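Local coordinates for protein NADP-dependent alcohol dehydrogenase (Entamoeba histolytica, PDB 2OUI) that catalyses the zinc-dependent, NADP(H)-linked interconversion of alcohols with aldehydes or ketones, working as a homotetramer, at residues M1-A5 and W14-P20; R11-I15 and L327-E331; K76-K80 and E356-H360. The protein carries 1 engineered substitution. All coordinates share one frame; numbering follows the deposited sequence.

Contact 1. Residues M1-A5 and W14-P20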
loop_
_atom_site.group_PDB
_atom_site.type_symbol
_atom_site.label_atom_id
_atom_site.label_comp_id
_atom_site.label_asym_id
_atom_site.label_seq_id
_atom_site.Cartn_x
_atom_site.Cartn_y
_atom_site.Cartn_z
ATOM N N MET A 1 -46.390 0.865 11.382
ATOM C CA MET A 1 -45.869 1.977 10.516
ATOM C C MET A 1 -45.857 1.540 9.059
ATOM O O MET A 1 -45.723 0.358 8.773
ATOM C CB MET A 1 -44.435 2.359 10.917
ATOM C CG MET A 1 -43.472 1.198 10.863
ATOM S SD MET A 1 -41.773 1.767 10.695
ATOM C CE MET A 1 -40.940 0.227 10.307
ATOM N N LYS A 2 -45.971 2.491 8.143
ATOM C CA LYS A 2 -46.003 2.160 6.721
ATOM C C LYS A 2 -44.603 2.139 6.128
ATOM O O LYS A 2 -43.761 2.993 6.446
ATOM C CB LYS A 2 -46.859 3.151 5.940
ATOM C CG LYS A 2 -48.346 3.037 6.201
ATOM C CD LYS A 2 -49.115 4.023 5.361
ATOM C CE LYS A 2 -50.437 4.389 6.021
ATOM N NZ LYS A 2 -50.771 5.824 5.799
ATOM N N GLY A 3 -44.374 1.185 5.229
ATOM C CA GLY A 3 -43.105 1.125 4.477
ATOM C C GLY A 3 -43.369 0.575 3.081
ATOM O O GLY A 3 -44.353 -0.154 2.872
ATOM N N LEU A 4 -42.508 0.922 2.127
ATOM C CA LEU A 4 -42.635 0.423 0.758
ATOM C C LEU A 4 -41.708 -0.776 0.641
ATOM O O LEU A 4 -40.492 -0.620 0.834
ATOM C CB LEU A 4 -42.232 1.496 -0.257
ATOM C CG LEU A 4 -42.307 0.985 -1.708
ATOM C CD1 LEU A 4 -43.728 0.694 -2.062
ATOM C CD2 LEU A 4 -41.717 2.005 -2.666
ATOM N N ALA A 5 -42.276 -1.953 0.337
ATOM C CA ALA A 5 -41.546 -3.229 0.419
ATOM C C ALA A 5 -41.453 -4.016 -0.891
ATOM O O ALA A 5 -42.293 -3.848 -1.777
ATOM C CB ALA A 5 -42.173 -4.127 1.473
ATOM N N TRP A 14 -46.976 -1.083 -0.473
ATOM C CA TRP A 14 -46.934 -0.598 0.902
ATOM C C TRP A 14 -47.438 -1.666 1.867
ATOM O O TRP A 14 -48.485 -2.273 1.641
ATOM C CB TRP A 14 -47.767 0.689 1.033
ATOM C CG TRP A 14 -47.149 1.787 0.236
ATOM C CD1 TRP A 14 -47.390 2.087 -1.076
ATOM C CD2 TRP A 14 -46.116 2.693 0.675
ATOM N NE1 TRP A 14 -46.592 3.145 -1.474
ATOM C CE2 TRP A 14 -45.802 3.535 -0.428
ATOM C CE3 TRP A 14 -45.454 2.900 1.905
ATOM C CZ2 TRP A 14 -44.828 4.558 -0.356
ATOM C CZ3 TRP A 14 -44.476 3.929 1.986
ATOM C CH2 TRP A 14 -44.187 4.745 0.856
ATOM N N ILE A 15 -46.692 -1.872 2.945
ATOM C CA ILE A 15 -47.080 -2.800 4.011
ATOM C C ILE A 15 -46.951 -2.130 5.384
ATOM O O ILE A 15 -46.375 -1.046 5.508
ATOM C CB ILE A 15 -46.209 -4.099 3.981
ATOM C CG1 ILE A 15 -44.743 -3.780 4.257
ATOM C CG2 ILE A 15 -46.393 -4.842 2.634
ATOM C CD1 ILE A 15 -43.831 -4.986 4.438
ATOM N N GLU A 16 -47.479 -2.784 6.411
ATOM C CA GLU A 16 -47.356 -2.302 7.798
ATOM C C GLU A 16 -46.406 -3.229 8.550
ATOM O O GLU A 16 -46.484 -4.457 8.435
ATOM C CB GLU A 16 -48.713 -2.280 8.494
ATOM C CG GLU A 16 -49.743 -1.354 7.861
ATOM C CD GLU A 16 -49.623 0.090 8.331
ATOM O OE1 GLU A 16 -48.707 0.407 9.134
ATOM O OE2 GLU A 16 -50.464 0.914 7.894
ATOM N N LYS A 17 -45.482 -2.627 9.287
ATOM C CA LYS A 17 -44.492 -3.350 10.059
ATOM C C LYS A 17 -44.477 -2.703 11.443
ATOM O O LYS A 17 -44.859 -1.531 11.600
ATOM C CB LYS A 17 -43.109 -3.280 9.394
ATOM C CG LYS A 17 -43.058 -3.937 8.015
ATOM C CD LYS A 17 -41.694 -4.493 7.652
ATOM C CE LYS A 17 -41.649 -6.010 7.797
ATOM N NZ LYS A 17 -40.302 -6.507 7.460
ATOM N N LYS A 18 -44.118 -3.484 12.456
ATOM C CA LYS A 18 -44.000 -2.929 13.791
ATOM C C LYS A 18 -42.804 -1.972 13.816
ATOM O O LYS A 18 -41.818 -2.154 13.084
ATOM C CB LYS A 18 -43.861 -4.032 14.847
ATOM C CG LYS A 18 -42.496 -4.685 14.932
ATOM C CD LYS A 18 -42.324 -5.384 16.292
ATOM C CE LYS A 18 -40.853 -5.621 16.607
ATOM N NZ LYS A 18 -40.684 -6.500 17.801
ATOM N N ILE A 19 -42.912 -0.941 14.646
ATOM C CA ILE A 19 -41.768 -0.069 14.886
ATOM C C ILE A 19 -40.636 -0.943 15.440
ATOM O O ILE A 19 -40.846 -1.728 16.358
ATOM C CB ILE A 19 -42.153 1.100 15.820
ATOM C CG1 ILE A 19 -43.007 2.111 15.037
ATOM C CG2 ILE A 19 -40.902 1.797 16.386
ATOM C CD1 ILE A 19 -43.911 2.962 15.878
ATOM N N PRO A 20 -39.435 -0.835 14.861
ATOM C CA PRO A 20 -38.357 -1.736 15.257
ATOM C C PRO A 20 -37.908 -1.523 16.704
ATOM O O PRO A 20 -37.986 -0.405 17.215
ATOM C CB PRO A 20 -37.226 -1.352 14.314
ATOM C CG PRO A 20 -37.869 -0.634 13.198
ATOM C CD PRO A 20 -38.996 0.103 13.816
#

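Contact 2. Residues R11-I15 and L327-E331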
loop_
_atom_site.group_PDB
_atom_site.type_symbol
_atom_site.label_atom_id
_atom_site.label_comp_id
_atom_site.label_asym_id
_atom_site.label_seq_id
_atom_site.Cartn_x
_atom_site.Cartn_y
_atom_site.Cartn_z
ATOM N N ARG A 11 -42.482 -7.622 -7.508
ATOM C CA ARG A 11 -43.682 -7.050 -6.856
ATOM C C ARG A 11 -43.315 -6.103 -5.713
ATOM O O ARG A 11 -42.551 -6.469 -4.817
ATOM C CB ARG A 11 -44.601 -8.148 -6.286
ATOM C CG ARG A 11 -45.618 -8.736 -7.234
ATOM C CD ARG A 11 -46.614 -9.682 -6.526
ATOM N NE ARG A 11 -45.958 -10.555 -5.545
ATOM C CZ ARG A 11 -46.247 -10.591 -4.242
ATOM N NH1 ARG A 11 -47.191 -9.808 -3.727
ATOM N NH2 ARG A 11 -45.591 -11.429 -3.449
ATOM N N ILE A 12 -43.858 -4.889 -5.736
ATOM C CA ILE A 12 -43.656 -3.950 -4.631
ATOM C C ILE A 12 -44.984 -3.388 -4.183
ATOM O O ILE A 12 -45.935 -3.339 -4.959
ATOM C CB ILE A 12 -42.680 -2.770 -4.969
ATOM C CG1 ILE A 12 -43.308 -1.762 -5.958
ATOM C CG2 ILE A 12 -41.331 -3.281 -5.452
ATOM C CD1 ILE A 12 -42.326 -0.582 -6.277
ATOM N N GLY A 13 -45.053 -2.974 -2.921
ATOM C CA GLY A 13 -46.253 -2.350 -2.396
ATOM C C GLY A 13 -46.057 -1.909 -0.954
ATOM O O GLY A 13 -45.092 -2.297 -0.294
ATOM N N TRP A 14 -46.976 -1.083 -0.473
ATOM C CA TRP A 14 -46.934 -0.598 0.902
ATOM C C TRP A 14 -47.438 -1.666 1.867
ATOM O O TRP A 14 -48.485 -2.273 1.641
ATOM C CB TRP A 14 -47.767 0.689 1.033
ATOM C CG TRP A 14 -47.149 1.787 0.236
ATOM C CD1 TRP A 14 -47.390 2.087 -1.076
ATOM C CD2 TRP A 14 -46.116 2.693 0.675
ATOM N NE1 TRP A 14 -46.592 3.145 -1.474
ATOM C CE2 TRP A 14 -45.802 3.535 -0.428
ATOM C CE3 TRP A 14 -45.454 2.900 1.905
ATOM C CZ2 TRP A 14 -44.828 4.558 -0.356
ATOM C CZ3 TRP A 14 -44.476 3.929 1.986
ATOM C CH2 TRP A 14 -44.187 4.745 0.856
ATOM N N ILE A 15 -46.692 -1.872 2.945
ATOM C CA ILE A 15 -47.080 -2.800 4.011
ATOM C C ILE A 15 -46.951 -2.130 5.384
ATOM O O ILE A 15 -46.375 -1.046 5.508
ATOM C CB ILE A 15 -46.209 -4.099 3.981
ATOM C CG1 ILE A 15 -44.743 -3.780 4.257
ATOM C CG2 ILE A 15 -46.393 -4.842 2.634
ATOM C CD1 ILE A 15 -43.831 -4.986 4.438
ATOM N N LEU A 327 -43.802 11.067 1.826
ATOM C CA LEU A 327 -43.306 9.698 1.894
ATOM C C LEU A 327 -43.874 8.795 0.790
ATOM O O LEU A 327 -43.151 7.968 0.246
ATOM C CB LEU A 327 -43.569 9.089 3.270
ATOM C CG LEU A 327 -43.025 7.667 3.500
ATOM C CD1 LEU A 327 -41.521 7.552 3.313
ATOM C CD2 LEU A 327 -43.416 7.150 4.912
ATOM N N GLU A 328 -45.148 8.978 0.445
ATOM C CA GLU A 328 -45.800 8.151 -0.567
ATOM C C GLU A 328 -45.067 8.254 -1.895
ATOM O O GLU A 328 -45.055 7.294 -2.672
ATOM C CB GLU A 328 -47.260 8.548 -0.784
ATOM C CG GLU A 328 -47.869 9.358 0.344
ATOM C CD GLU A 328 -47.548 10.837 0.226
ATOM O OE1 GLU A 328 -47.058 11.414 1.228
ATOM O OE2 GLU A 328 -47.781 11.406 -0.870
ATOM N N LYS A 329 -44.424 9.395 -2.151
ATOM C CA LYS A 329 -43.761 9.588 -3.452
ATOM C C LYS A 329 -42.496 8.762 -3.681
ATOM O O LYS A 329 -41.996 8.749 -4.805
ATOM C CB LYS A 329 -43.476 11.069 -3.737
ATOM C CG LYS A 329 -44.694 11.964 -3.730
ATOM C CD LYS A 329 -45.724 11.568 -4.751
ATOM C CE LYS A 329 -46.981 12.411 -4.571
ATOM N NZ LYS A 329 -48.026 12.034 -5.549
ATOM N N VAL A 330 -41.989 8.057 -2.663
ATOM C CA VAL A 330 -40.844 7.150 -2.888
ATOM C C VAL A 330 -41.207 6.061 -3.890
ATOM O O VAL A 330 -40.337 5.577 -4.623
ATOM C CB VAL A 330 -40.200 6.531 -1.603
ATOM C CG1 VAL A 330 -39.666 7.619 -0.697
ATOM C CG2 VAL A 330 -41.152 5.615 -0.853
ATOM N N GLU A 331 -42.486 5.683 -3.935
ATOM C CA GLU A 331 -42.899 4.693 -4.922
ATOM C C GLU A 331 -42.743 5.232 -6.343
ATOM O O GLU A 331 -42.139 4.569 -7.209
ATOM C CB GLU A 331 -44.317 4.218 -4.667
ATOM C CG GLU A 331 -44.732 3.105 -5.606
ATOM C CD GLU A 331 -46.018 2.440 -5.163
ATOM O OE1 GLU A 331 -46.852 3.117 -4.519
ATOM O OE2 GLU A 331 -46.191 1.245 -5.464
HETATM O O HOH W 1 -47.640 -0.872 -5.750
#

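Contact 3. Residues K76-K80 and E356-H360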
loop_
_atom_site.group_PDB
_atom_site.type_symbol
_atom_site.label_atom_id
_atom_site.label_comp_id
_atom_site.label_asym_id
_atom_site.label_seq_id
_atom_site.Cartn_x
_atom_site.Cartn_y
_atom_site.Cartn_z
ATOM N N LYS A 76 -28.630 12.465 20.055
ATOM C CA LYS A 76 -29.813 12.633 20.875
ATOM C C LYS A 76 -31.074 12.740 20.012
ATOM O O LYS A 76 -30.997 13.094 18.824
ATOM C CB LYS A 76 -29.642 13.837 21.811
ATOM C CG LYS A 76 -29.312 15.139 21.114
ATOM C CD LYS A 76 -28.841 16.217 22.111
ATOM C CE LYS A 76 -28.941 17.637 21.507
ATOM N NZ LYS A 76 -28.074 17.849 20.296
ATOM N N VAL A 77 -32.216 12.408 20.600
ATOM C CA VAL A 77 -33.508 12.573 19.935
ATOM C C VAL A 77 -33.612 13.999 19.373
ATOM O O VAL A 77 -33.318 14.977 20.082
ATOM C CB VAL A 77 -34.678 12.287 20.893
ATOM C CG1 VAL A 77 -36.025 12.715 20.283
ATOM C CG2 VAL A 77 -34.700 10.808 21.275
ATOM N N GLY A 78 -34.036 14.123 18.113
ATOM C CA GLY A 78 -34.086 15.432 17.456
ATOM C C GLY A 78 -32.928 15.733 16.505
ATOM O O GLY A 78 -33.084 16.535 15.574
ATOM N N ASP A 79 -31.774 15.095 16.715
ATOM C CA ASP A 79 -30.603 15.304 15.857
ATOM C C ASP A 79 -30.858 14.903 14.403
ATOM O O ASP A 79 -31.497 13.892 14.141
ATOM C CB ASP A 79 -29.397 14.487 16.332
ATOM C CG ASP A 79 -28.706 15.088 17.548
ATOM O OD1 ASP A 79 -28.987 16.254 17.914
ATOM O OD2 ASP A 79 -27.866 14.378 18.144
ATOM N N LYS A 80 -30.332 15.693 13.476
ATOM C CA LYS A 80 -30.494 15.428 12.058
ATOM C C LYS A 80 -29.204 14.778 11.559
ATOM O O LYS A 80 -28.105 15.231 11.880
ATOM C CB LYS A 80 -30.840 16.712 11.306
ATOM C CG LYS A 80 -32.185 17.290 11.770
ATOM C CD LYS A 80 -32.602 18.525 10.999
ATOM C CE LYS A 80 -33.842 19.121 11.668
ATOM N NZ LYS A 80 -34.192 20.465 11.148
ATOM N N GLU A 356 -40.425 19.082 13.115
ATOM C CA GLU A 356 -39.131 18.867 12.462
ATOM C C GLU A 356 -38.039 19.734 13.093
ATOM O O GLU A 356 -36.884 19.310 13.209
ATOM C CB GLU A 356 -39.243 19.169 10.966
ATOM C CG GLU A 356 -38.030 18.831 10.140
ATOM C CD GLU A 356 -38.246 19.145 8.675
ATOM O OE1 GLU A 356 -39.415 19.339 8.265
ATOM O OE2 GLU A 356 -37.247 19.201 7.935
ATOM N N ASP A 357 -38.414 20.948 13.504
ATOM C CA ASP A 357 -37.438 21.886 14.063
ATOM C C ASP A 357 -37.495 21.964 15.596
ATOM O O ASP A 357 -36.661 22.623 16.215
ATOM C CB ASP A 357 -37.562 23.278 13.421
ATOM C CG ASP A 357 -37.149 23.294 11.932
ATOM O OD1 ASP A 357 -36.353 22.429 11.468
ATOM O OD2 ASP A 357 -37.634 24.190 11.212
ATOM N N THR A 358 -38.463 21.272 16.206
ATOM C CA THR A 358 -38.622 21.296 17.667
ATOM C C THR A 358 -38.371 19.952 18.397
ATOM O O THR A 358 -38.134 19.939 19.609
ATOM C CB THR A 358 -39.989 21.890 18.076
ATOM O OG1 THR A 358 -41.046 21.138 17.468
ATOM C CG2 THR A 358 -40.081 23.337 17.636
ATOM N N LEU A 359 -38.400 18.829 17.674
ATOM C CA LEU A 359 -38.291 17.520 18.328
ATOM C C LEU A 359 -37.074 17.461 19.241
ATOM O O LEU A 359 -35.984 17.895 18.867
ATOM C CB LEU A 359 -38.204 16.388 17.296
ATOM C CG LEU A 359 -38.187 14.949 17.811
ATOM C CD1 LEU A 359 -39.515 14.585 18.448
ATOM C CD2 LEU A 359 -37.934 14.041 16.642
ATOM N N HIS A 360 -37.285 16.940 20.441
ATOM C CA HIS A 360 -36.216 16.755 21.423
ATOM C C HIS A 360 -36.660 15.698 22.439
ATOM O O HIS A 360 -35.841 15.125 23.172
ATOM C CB HIS A 360 -35.866 18.085 22.118
ATOM C CG HIS A 360 -36.954 18.614 23.001
ATOM N ND1 HIS A 360 -36.921 18.495 24.374
ATOM C CD2 HIS A 360 -38.110 19.258 22.709
ATOM C CE1 HIS A 360 -38.013 19.035 24.892
ATOM N NE2 HIS A 360 -38.745 19.511 23.903
ATOM O OXT HIS A 360 -37.853 15.385 22.536
HETATM O O HOH W 2 -33.222 15.292 22.734
HETATM O O HOH W 3 -34.555 19.626 8.251
#

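Contact 1. Residues M1-A5 and W14-P20
The N-terminal beta hairpin pairs strand 2-8 with strand 11-16, and this contact is its open end, where Met1 to Leu4 face Trp14 to Lys17. The strands run antiparallel. Gly3 and Ile15 form a hydrogen-bonded pair, with Gly3 N to Ile15 O at 3.0 Å and Ile15 N to Gly3 O at 2.9 Å. Lys2 with Glu16 and Leu4 with Trp14 are the non-hydrogen-bonded pairs. The pairing continues to Met1 and Lys17, where Lys17 N donates to Met1 O and Met1 N donates to Lys17 O (2.9 Å). The chain's amino terminus is therefore tied down. Met1 N also makes a weak salt bridge to Glu16 OE1 at 3.3 Å, which would probably favour the charged amine. Glu16 reaches it by bending at chi2 (-84°).

On the face shared by Leu4 and Trp14, Leu4 lies over the indole. Its CB sits 3.8 Å from the centroid of the six-membered ring, almost on the ring normal, in a CH-pi contact. Leu4 CD1 continues over the same face toward the pyrrole part. On the other side of the hairpin, Ala5 CB meets Ile15 CD1 at 3.5 Å. Met1 stretches its chain beyond CG and brings CE to within 4.0 Å of Pro20 CD.

Helix 329-339 packs on the Leu4 and Trp14 face through Val330. Backbone bonds join Leu4 to Leu57 and Phe120, and Lys17 NZ forms a salt bridge with Asp117. Ile19 and Pro20 rest on Leu28 of strand 27-34.

Contact 2. Residues R11-I15 and L327-E331
The indole of Trp14 reaches from strand 11-16 to residues 327-331, which lead into helix 329-339, and its benzene end is the tightly packed part. Trp14 CH2 lies 3.6 Å from Val330 CG2, with the two side chains at about a right angle. The same carbon is 4.1 Å from Leu327 CG. Two backbone carbonyls of this segment sit at the ring edge: Leu327 O is 3.4 Å from Trp14 CH2, and Glu328 O is 3.6 Å from Trp14 CZ2. Both also accept bonds within the segment, from Val330 N and Glu331 N.

The polar side is looser. Trp14 NE1 donates to Glu331 OE1 at 3.1 Å, with a bent N-H...O angle of 143°. The oxygen lies close to the indole plane, but the N-H meets the carboxylate from above the carboxylate plane, and the two planes stand 76° apart. Glu331 gets there with CG anti to its backbone N (chi1 -175°) and an extended chain. Its other oxygen, OE2, only brushes Ile12 CG1. A water fills in here, donating to Glu331 OE2 at 2.6 Å and to Ile12 O at 3.1 Å.

Each carboxylate oxygen thus has a partner, one the indole and one the water. Their two bonds should limit rotation of the group and probably help keep Glu331 ionised. For Trp14, the bond satisfies the N-H of the indole while its benzene end stays packed against Val330 and Leu327.

Contact 3. Residues K76-K80 and E356-H360
Charged groups meet where Lys80 extends to the C-terminal tail. Lys80 NZ forms a salt bridge with Asp357 OD1 at 2.9 Å, meeting the oxygen nearly along its C-O axis. The lysine chain is fully extended beyond CG, and its CE passes 3.4 Å from Glu356 O. A water accepts from Lys80 NZ and donates to Glu356 OE2, so Glu356 is linked to the ammonium indirectly; its carboxylate has its own salt bridge with Arg350.

Apolar contact is small: Val77 CG1 meets Leu359 CG at 4.0 Å.

Backbone contacts centre on a type II beta turn from Lys76 to Asp79, closed by Asp79 N to Lys76 O. Gly78 takes a positive phi of 101°, and its CA lies 3.4 Å from Leu359 O in a CA-H...O contact. The tail is pressed close here, against the bare CA of Gly78. A second water donates to Val77 O and His360 O, both at 2.7 Å, joining the turn to the terminal carboxylate.

Gln64 of strand 61-68 binds both Gly78 O and Glu356 O. Leu359 lies on Gln64 and Val66 of that strand, while Lys80 and Glu356 touch Leu32 of strand 27-34.

From the N terminus, contact 1 closes first, folding strand 11-16 back on strand 2-8 in a short local hairpin. Contact 2 starts from that second strand and closes a loop of more than 300 residues at helix 329-339. The two share Trp14 and Ile15 and touch directly, as where Leu4 CD2 packs on Glu331 CA. Contact 3 opens after contact 1 has closed and joins the turn before strand 80-83 to the chain's last residues. Its segments alternate with those of contact 2, so these loops cross. Contact 3 lies apart, its centre about 22 Å from that of contact 1. Contacts 1 and 2 tie the N-terminal hairpin to helix 329-339, and contact 3 ties the C-terminal tail to the turn before strand 80-83.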